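Local coordinates for protein (thiaminase I) (Bacillus subtilis, PDB 3THI), which catalyses the breakdown of thiamin, cleaving it at the methylene bridge and replacing the thiazole with another base or nucleophile, at residues L3-Y8 with N283-A288; E35-D40 with D48-F53. One frame throughout, in Å; residues are numbered along the deposited sequence.

Contact 1 (L3-Y8 with N283-A288)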
ATOM      1  N   LEU A   3      20.790 -11.385 -12.998  1.00 18.77           N
ATOM      2  CA  LEU A   3      20.111 -11.278 -11.708  1.00 20.78           C
ATOM      3  C   LEU A   3      18.608 -11.475 -11.892  1.00 18.52           C
ATOM      4  O   LEU A   3      18.015 -10.912 -12.820  1.00 19.04           O
ATOM      5  CB  LEU A   3      20.399  -9.913 -11.030  1.00 15.00           C
ATOM      6  CG  LEU A   3      21.834  -9.597 -10.559  1.00 12.61           C
ATOM      7  CD1 LEU A   3      21.948  -8.133 -10.150  1.00 15.16           C
ATOM      8  CD2 LEU A   3      22.245 -10.481  -9.399  1.00 13.00           C
ATOM      9  N   LYS A   4      18.016 -12.325 -11.048  1.00 18.20           N
ATOM     10  CA  LYS A   4      16.575 -12.568 -11.080  1.00 17.16           C
ATOM     11  C   LYS A   4      15.955 -11.551 -10.125  1.00 19.18           C
ATOM     12  O   LYS A   4      16.301 -11.488  -8.935  1.00 18.19           O
ATOM     13  CB  LYS A   4      16.230 -13.999 -10.677  1.00 17.36           C
ATOM     14  CG  LYS A   4      16.608 -15.013 -11.734  1.00 20.11           C
ATOM     15  CD  LYS A   4      16.185 -16.428 -11.369  1.00 24.68           C
ATOM     16  CE  LYS A   4      16.628 -17.406 -12.458  1.00 29.02           C
ATOM     17  NZ  LYS A   4      16.347 -18.837 -12.151  1.00 33.66           N
ATOM     18  N   VAL A   5      15.064 -10.732 -10.672  1.00 18.16           N
ATOM     19  CA  VAL A   5      14.439  -9.657  -9.926  1.00 17.95           C
ATOM     20  C   VAL A   5      12.941  -9.737 -10.019  1.00 20.03           C
ATOM     21  O   VAL A   5      12.405 -10.099 -11.064  1.00 21.38           O
ATOM     22  CB  VAL A   5      14.810  -8.282 -10.541  1.00 21.13           C
ATOM     23  CG1 VAL A   5      14.691  -7.174  -9.506  1.00 16.85           C
ATOM     24  CG2 VAL A   5      16.179  -8.321 -11.167  1.00 26.05           C
ATOM     25  N   ALA A   6      12.271  -9.332  -8.946  1.00 19.01           N
ATOM     26  CA  ALA A   6      10.816  -9.302  -8.917  1.00 20.80           C
ATOM     27  C   ALA A   6      10.350  -7.952  -8.382  1.00 22.38           C
ATOM     28  O   ALA A   6      10.720  -7.558  -7.270  1.00 24.19           O
ATOM     29  CB  ALA A   6      10.262 -10.427  -8.055  1.00 15.18           C
ATOM     30  N   ILE A   7       9.617  -7.208  -9.211  1.00 21.43           N
ATOM     31  CA  ILE A   7       9.067  -5.916  -8.798  1.00 18.20           C
ATOM     32  C   ILE A   7       7.740  -6.165  -8.056  1.00 15.22           C
ATOM     33  O   ILE A   7       7.210  -7.284  -8.085  1.00 15.31           O
ATOM     34  CB  ILE A   7       8.886  -4.930 -10.009  1.00 17.45           C
ATOM     35  CG1 ILE A   7       8.078  -5.553 -11.151  1.00 15.73           C
ATOM     36  CG2 ILE A   7      10.234  -4.506 -10.526  1.00 17.49           C
ATOM     37  CD1 ILE A   7       6.586  -5.531 -10.953  1.00 16.51           C
ATOM     38  N   TYR A   8       7.238  -5.161  -7.343  1.00 13.75           N
ATOM     39  CA  TYR A   8       5.978  -5.320  -6.611  1.00 14.30           C
ATOM     40  C   TYR A   8       4.823  -5.430  -7.611  1.00 12.33           C
ATOM     41  O   TYR A   8       4.541  -4.496  -8.352  1.00 13.87           O
ATOM     42  CB  TYR A   8       5.762  -4.156  -5.646  1.00 11.76           C
ATOM     43  CG  TYR A   8       4.661  -4.417  -4.657  1.00 11.09           C
ATOM     44  CD1 TYR A   8       4.794  -5.404  -3.677  1.00 12.81           C
ATOM     45  CD2 TYR A   8       3.477  -3.690  -4.705  1.00 14.18           C
ATOM     46  CE1 TYR A   8       3.766  -5.656  -2.769  1.00 13.38           C
ATOM     47  CE2 TYR A   8       2.446  -3.933  -3.806  1.00 13.49           C
ATOM     48  CZ  TYR A   8       2.592  -4.914  -2.846  1.00 15.73           C
ATOM     49  OH  TYR A   8       1.551  -5.157  -1.983  1.00 20.92           O
ATOM     50  N   ASN A 283      19.092  -0.722  -4.731  1.00 11.70           N
ATOM     51  CA  ASN A 283      19.175   0.728  -4.649  1.00 13.12           C
ATOM     52  C   ASN A 283      18.612   1.418  -5.879  1.00 15.71           C
ATOM     53  O   ASN A 283      17.899   2.418  -5.757  1.00 14.85           O
ATOM     54  CB  ASN A 283      20.613   1.162  -4.393  1.00 11.71           C
ATOM     55  CG  ASN A 283      20.911   1.291  -2.917  1.00 15.07           C
ATOM     56  OD1 ASN A 283      20.410   2.200  -2.249  1.00 14.29           O
ATOM     57  ND2 ASN A 283      21.696   0.366  -2.390  1.00  9.77           N
ATOM     58  N   VAL A 284      18.943   0.892  -7.059  1.00 16.23           N
ATOM     59  CA  VAL A 284      18.441   1.435  -8.321  1.00 15.54           C
ATOM     60  C   VAL A 284      16.913   1.317  -8.308  1.00 14.03           C
ATOM     61  O   VAL A 284      16.208   2.290  -8.544  1.00 17.79           O
ATOM     62  CB  VAL A 284      19.018   0.665  -9.553  1.00 17.54           C
ATOM     63  CG1 VAL A 284      18.245   1.019 -10.812  1.00 16.79           C
ATOM     64  CG2 VAL A 284      20.499   0.997  -9.753  1.00 17.83           C
ATOM     65  N   MET A 285      16.409   0.140  -7.959  1.00 13.86           N
ATOM     66  CA  MET A 285      14.971  -0.087  -7.920  1.00 11.68           C
ATOM     67  C   MET A 285      14.255   0.850  -6.975  1.00 10.91           C
ATOM     68  O   MET A 285      13.102   1.189  -7.193  1.00 11.34           O
ATOM     69  CB  MET A 285      14.681  -1.527  -7.538  1.00 11.31           C
ATOM     70  CG  MET A 285      15.161  -2.527  -8.555  1.00 12.64           C
ATOM     71  SD  MET A 285      14.879  -4.207  -8.031  1.00 14.63           S
ATOM     72  CE  MET A 285      13.134  -4.289  -8.207  1.00 13.07           C
ATOM     73  N   ALA A 286      14.955   1.300  -5.940  1.00 14.58           N
ATOM     74  CA  ALA A 286      14.384   2.209  -4.955  1.00 11.30           C
ATOM     75  C   ALA A 286      14.835   3.657  -5.180  1.00 13.18           C
ATOM     76  O   ALA A 286      14.406   4.570  -4.457  1.00 10.92           O
ATOM     77  CB  ALA A 286      14.767   1.748  -3.549  1.00  7.96           C
ATOM     78  N   SER A 287      15.675   3.878  -6.193  1.00 13.75           N
ATOM     79  CA  SER A 287      16.184   5.224  -6.463  1.00 11.86           C
ATOM     80  C   SER A 287      15.065   6.159  -6.856  1.00 12.69           C
ATOM     81  O   SER A 287      14.031   5.724  -7.373  1.00 14.33           O
ATOM     82  CB  SER A 287      17.259   5.229  -7.559  1.00 14.90           C
ATOM     83  OG  SER A 287      16.685   5.259  -8.861  1.00 14.38           O
ATOM     84  N   ALA A 288      15.281   7.444  -6.597  1.00 10.85           N
ATOM     85  CA  ALA A 288      14.318   8.470  -6.919  1.00  8.70           C
ATOM     86  C   ALA A 288      14.073   8.516  -8.433  1.00 10.54           C
ATOM     87  O   ALA A 288      12.932   8.669  -8.890  1.00 11.55           O
ATOM     88  CB  ALA A 288      14.808   9.813  -6.394  1.00 11.70           C
TER
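M285 drops its thioether onto V5, with SD 3.3 Å from V5 CG1. The two side chains approach tip to tip, strand residue and helix residue each pointing at the other. V5 offers CG1 alone; that methyl stands anti to the backbone N, although chi1 of -156° leaves it well short of full anti, and CG2 is turned elsewhere. The methionine runs straight out from the helix as far as its sulfur and then bends, with chi3 at 72°. This bend brings the terminal methyl along the strand, so CE lies 3.5 Å from V5 CG1 and 3.7 Å from I7 CG2. I7 meets it at about a right angle with its short branch, while the longer CG1–CD1 arm heads away. Because M285 CE also comes within 4.2 Å of A6 O, the one methionine side chain spans three successive residues, V5, A6 and I7. No hydrogen bond crosses the interface, and the 116 Å² buried comes mainly from M285. The backbones stay well separated, M285 CA being 8.3 Å from I7 CA, and the gap is bridged mainly by side chains, with A6 O as the backbone contribution. This is helix-on-sheet packing, in keeping with the alpha/beta architecture of the periplasmic-binding-protein clan to which thiaminase I belongs. M285 also leans on V21 of helix 14-28 and on V52 and V54 of strand 52-56, which sets the end of helix 275-286 against strands 2-6 and 52-56, with helix 14-28 beside it; V5 and I7 also touch L34 and F36 of strand 33-36.

Contact 2 (E35-D40 with D48-F53)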
ATOM      1  N   GLU A  35      16.501 -10.673 -15.048  1.00 23.50           N
ATOM      2  CA  GLU A  35      15.462 -11.625 -15.432  1.00 24.33           C
ATOM      3  C   GLU A  35      14.272 -11.400 -14.512  1.00 22.71           C
ATOM      4  O   GLU A  35      14.230 -11.920 -13.394  1.00 20.91           O
ATOM      5  CB  GLU A  35      15.940 -13.078 -15.333  1.00 27.83           C
ATOM      6  CG  GLU A  35      14.882 -14.075 -15.809  1.00 33.18           C
ATOM      7  CD  GLU A  35      15.356 -15.524 -15.826  1.00 39.15           C
ATOM      8  OE1 GLU A  35      16.517 -15.791 -16.215  1.00 38.84           O
ATOM      9  OE2 GLU A  35      14.543 -16.404 -15.464  1.00 43.08           O
ATOM     10  N   PHE A  36      13.332 -10.581 -14.971  1.00 20.86           N
ATOM     11  CA  PHE A  36      12.151 -10.269 -14.182  1.00 19.80           C
ATOM     12  C   PHE A  36      11.269 -11.474 -14.002  1.00 21.07           C
ATOM     13  O   PHE A  36      10.891 -12.149 -14.961  1.00 21.38           O
ATOM     14  CB  PHE A  36      11.384  -9.111 -14.790  1.00 16.05           C
ATOM     15  CG  PHE A  36      12.099  -7.798 -14.674  1.00 14.13           C
ATOM     16  CD1 PHE A  36      13.006  -7.398 -15.647  1.00 13.39           C
ATOM     17  CD2 PHE A  36      11.851  -6.950 -13.587  1.00 14.73           C
ATOM     18  CE1 PHE A  36      13.656  -6.173 -15.551  1.00 15.60           C
ATOM     19  CE2 PHE A  36      12.493  -5.723 -13.475  1.00 13.97           C
ATOM     20  CZ  PHE A  36      13.400  -5.329 -14.462  1.00 14.59           C
ATOM     21  N   THR A  37      10.973 -11.746 -12.741  1.00 24.50           N
ATOM     22  CA  THR A  37      10.160 -12.879 -12.343  1.00 26.31           C
ATOM     23  C   THR A  37       8.891 -12.392 -11.667  1.00 22.70           C
ATOM     24  O   THR A  37       8.808 -11.250 -11.238  1.00 23.98           O
ATOM     25  CB  THR A  37      10.945 -13.745 -11.349  1.00 30.82           C
ATOM     26  OG1 THR A  37      12.279 -13.930 -11.846  1.00 38.80           O
ATOM     27  CG2 THR A  37      10.284 -15.104 -11.166  1.00 34.75           C
ATOM     28  N   ASP A  38       7.878 -13.243 -11.641  1.00 21.06           N
ATOM     29  CA  ASP A  38       6.633 -12.908 -10.988  1.00 23.57           C
ATOM     30  C   ASP A  38       6.724 -13.511  -9.598  1.00 21.88           C
ATOM     31  O   ASP A  38       6.808 -14.724  -9.449  1.00 27.25           O
ATOM     32  CB  ASP A  38       5.452 -13.522 -11.737  1.00 29.38           C
ATOM     33  CG  ASP A  38       4.655 -12.498 -12.512  1.00 36.35           C
ATOM     34  OD1 ASP A  38       5.258 -11.739 -13.305  1.00 35.16           O
ATOM     35  OD2 ASP A  38       3.416 -12.460 -12.331  1.00 42.03           O
ATOM     36  N   TRP A  39       6.773 -12.663  -8.584  1.00 19.92           N
ATOM     37  CA  TRP A  39       6.850 -13.146  -7.225  1.00 17.04           C
ATOM     38  C   TRP A  39       5.988 -12.273  -6.335  1.00 18.86           C
ATOM     39  O   TRP A  39       6.078 -11.045  -6.379  1.00 22.03           O
ATOM     40  CB  TRP A  39       8.293 -13.150  -6.734  1.00 16.97           C
ATOM     41  CG  TRP A  39       8.411 -13.586  -5.295  1.00 17.16           C
ATOM     42  CD1 TRP A  39       8.367 -14.868  -4.815  1.00 15.56           C
ATOM     43  CD2 TRP A  39       8.571 -12.734  -4.151  1.00 16.44           C
ATOM     44  NE1 TRP A  39       8.489 -14.863  -3.443  1.00 15.75           N
ATOM     45  CE2 TRP A  39       8.617 -13.569  -3.014  1.00 15.17           C
ATOM     46  CE3 TRP A  39       8.679 -11.347  -3.982  1.00 13.76           C
ATOM     47  CZ2 TRP A  39       8.768 -13.060  -1.724  1.00 15.87           C
ATOM     48  CZ3 TRP A  39       8.828 -10.844  -2.695  1.00 16.71           C
ATOM     49  CH2 TRP A  39       8.872 -11.702  -1.584  1.00 15.53           C
ATOM     50  N   ASP A  40       5.159 -12.919  -5.525  1.00 17.33           N
ATOM     51  CA  ASP A  40       4.251 -12.221  -4.620  1.00 18.90           C
ATOM     52  C   ASP A  40       4.515 -12.610  -3.159  1.00 18.41           C
ATOM     53  O   ASP A  40       4.359 -13.774  -2.780  1.00 18.67           O
ATOM     54  CB  ASP A  40       2.808 -12.548  -5.033  1.00 19.53           C
ATOM     55  CG  ASP A  40       1.761 -11.932  -4.117  1.00 21.24           C
ATOM     56  OD1 ASP A  40       2.039 -10.948  -3.394  1.00 18.46           O
ATOM     57  OD2 ASP A  40       0.633 -12.448  -4.136  1.00 21.46           O
ATOM     58  N   ASP A  48      15.105 -19.359  -3.602  1.00 19.26           N
ATOM     59  CA  ASP A  48      16.556 -19.299  -3.459  1.00 21.84           C
ATOM     60  C   ASP A  48      17.262 -18.560  -4.602  1.00 21.73           C
ATOM     61  O   ASP A  48      18.296 -17.915  -4.392  1.00 21.39           O
ATOM     62  CB  ASP A  48      17.134 -20.716  -3.353  1.00 28.67           C
ATOM     63  CG  ASP A  48      16.808 -21.397  -2.031  1.00 32.56           C
ATOM     64  OD1 ASP A  48      15.806 -21.034  -1.371  1.00 32.48           O
ATOM     65  OD2 ASP A  48      17.571 -22.317  -1.666  1.00 33.31           O
ATOM     66  N   ASP A  49      16.706 -18.655  -5.805  1.00 22.82           N
ATOM     67  CA  ASP A  49      17.312 -18.010  -6.966  1.00 21.57           C
ATOM     68  C   ASP A  49      16.775 -16.622  -7.338  1.00 17.38           C
ATOM     69  O   ASP A  49      17.133 -16.067  -8.374  1.00 15.35           O
ATOM     70  CB  ASP A  49      17.342 -18.963  -8.174  1.00 25.69           C
ATOM     71  CG  ASP A  49      15.972 -19.512  -8.547  1.00 29.35           C
ATOM     72  OD1 ASP A  49      14.955 -19.170  -7.899  1.00 34.06           O
ATOM     73  OD2 ASP A  49      15.918 -20.307  -9.509  1.00 32.54           O
ATOM     74  N   LEU A  50      15.906 -16.076  -6.494  1.00 14.81           N
ATOM     75  CA  LEU A  50      15.369 -14.737  -6.705  1.00 14.17           C
ATOM     76  C   LEU A  50      16.301 -13.826  -5.912  1.00 16.17           C
ATOM     77  O   LEU A  50      16.272 -13.814  -4.673  1.00 14.60           O
ATOM     78  CB  LEU A  50      13.948 -14.624  -6.175  1.00 10.97           C
ATOM     79  CG  LEU A  50      13.254 -13.288  -6.446  1.00  9.13           C
ATOM     80  CD1 LEU A  50      13.203 -13.014  -7.947  1.00 15.57           C
ATOM     81  CD2 LEU A  50      11.850 -13.341  -5.869  1.00 12.67           C
ATOM     82  N   ASP A  51      17.138 -13.090  -6.637  1.00 13.59           N
ATOM     83  CA  ASP A  51      18.135 -12.208  -6.040  1.00 13.36           C
ATOM     84  C   ASP A  51      17.644 -10.938  -5.375  1.00 11.75           C
ATOM     85  O   ASP A  51      18.109 -10.592  -4.298  1.00 12.97           O
ATOM     86  CB  ASP A  51      19.193 -11.857  -7.080  1.00 14.91           C
ATOM     87  CG  ASP A  51      19.858 -13.078  -7.650  1.00 16.32           C
ATOM     88  OD1 ASP A  51      20.344 -13.914  -6.857  1.00 19.30           O
ATOM     89  OD2 ASP A  51      19.866 -13.213  -8.893  1.00 15.47           O
ATOM     90  N   VAL A  52      16.772 -10.205  -6.058  1.00 14.46           N
ATOM     91  CA  VAL A  52      16.224  -8.949  -5.542  1.00 13.25           C
ATOM     92  C   VAL A  52      14.718  -8.991  -5.771  1.00 13.01           C
ATOM     93  O   VAL A  52      14.249  -9.436  -6.815  1.00 14.20           O
ATOM     94  CB  VAL A  52      16.834  -7.716  -6.262  1.00 14.30           C
ATOM     95  CG1 VAL A  52      16.296  -6.427  -5.667  1.00 18.96           C
ATOM     96  CG2 VAL A  52      18.341  -7.728  -6.136  1.00 17.63           C
ATOM     97  N   PHE A  53      13.966  -8.504  -4.799  1.00 10.20           N
ATOM     98  CA  PHE A  53      12.520  -8.533  -4.887  1.00 12.38           C
ATOM     99  C   PHE A  53      11.917  -7.476  -3.990  1.00 13.55           C
ATOM    100  O   PHE A  53      12.538  -7.033  -3.021  1.00 15.96           O
ATOM    101  CB  PHE A  53      12.005  -9.919  -4.472  1.00  8.25           C
ATOM    102  CG  PHE A  53      12.680 -10.469  -3.247  1.00 10.07           C
ATOM    103  CD1 PHE A  53      12.227 -10.142  -1.975  1.00 11.49           C
ATOM    104  CD2 PHE A  53      13.811 -11.271  -3.365  1.00 12.38           C
ATOM    105  CE1 PHE A  53      12.901 -10.606  -0.843  1.00 11.96           C
ATOM    106  CE2 PHE A  53      14.488 -11.736  -2.241  1.00 12.45           C
ATOM    107  CZ  PHE A  53      14.034 -11.404  -0.979  1.00 12.80           C
TER
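The loop-bearing connection between two parallel strands, both of which pair with strand 2-6, is pinned here by an indole set against a leucine and a phenylalanine. W39 is the centre of it. L50 CD2 sits over one face of the indole, 3.5 Å from W39 CG and 3.8 Å from the centroid of the five-membered ring. At 25° from the ring normal this is a CH-pi contact, displaced toward the rim. The other end of the indole meets F53: W39 CZ3 is 3.5 Å from F53 CD1, and W39 CE3 is 3.7 Å from F53 CB. The centroids of the W39 six-membered ring and the F53 ring lie 4.9 Å apart with planes at 59°, an oblique pairing that is neither a stack nor a T. F53 carries its CG between the backbone N and the carbonyl carbon (chi1 44°), which places the phenyl ring against the indole. The remaining leucine methyl is spent at the margin, where L50 CD1 lies 4.1 Å from T37 OG1; that hydroxyl donates a bond to E35 O, 3.2 Å away, from above the carbonyl plane. No hydrogen bond crosses the 196 Å² interface, which is made of van der Waals and CH-pi contacts. At the polar end of the indole, the bond from W39 NE1 to D45 O, within the intervening loop, helps to hold its rotation. P46 and P47 of that loop also touch W39. A6 of strand 2-6 touches both W39 and L50, while F53 reaches on to S267 and N269 of strand 260-269.

Overall arrangement
Strand 2-6 joins the two contacts, whose centres are about 10 Å apart. Its successive residues face different ways: V5 points to the helix in contact 1, whereas A6 points away from it, to the side where the side-chain cluster of contact 2 lies, so the contacts occupy opposite faces of strand 2-6. Both are largely buried, with T37 at the margin of contact 2. Contact 1 joins residues distant in sequence through an aliphatic and thioether meeting; contact 2 closes a short loop with indole and phenyl rings and a leucine methyl over the indole face. They touch directly where L3 O and V5 O take probable hydrogen bonds from E35 N and T37 N.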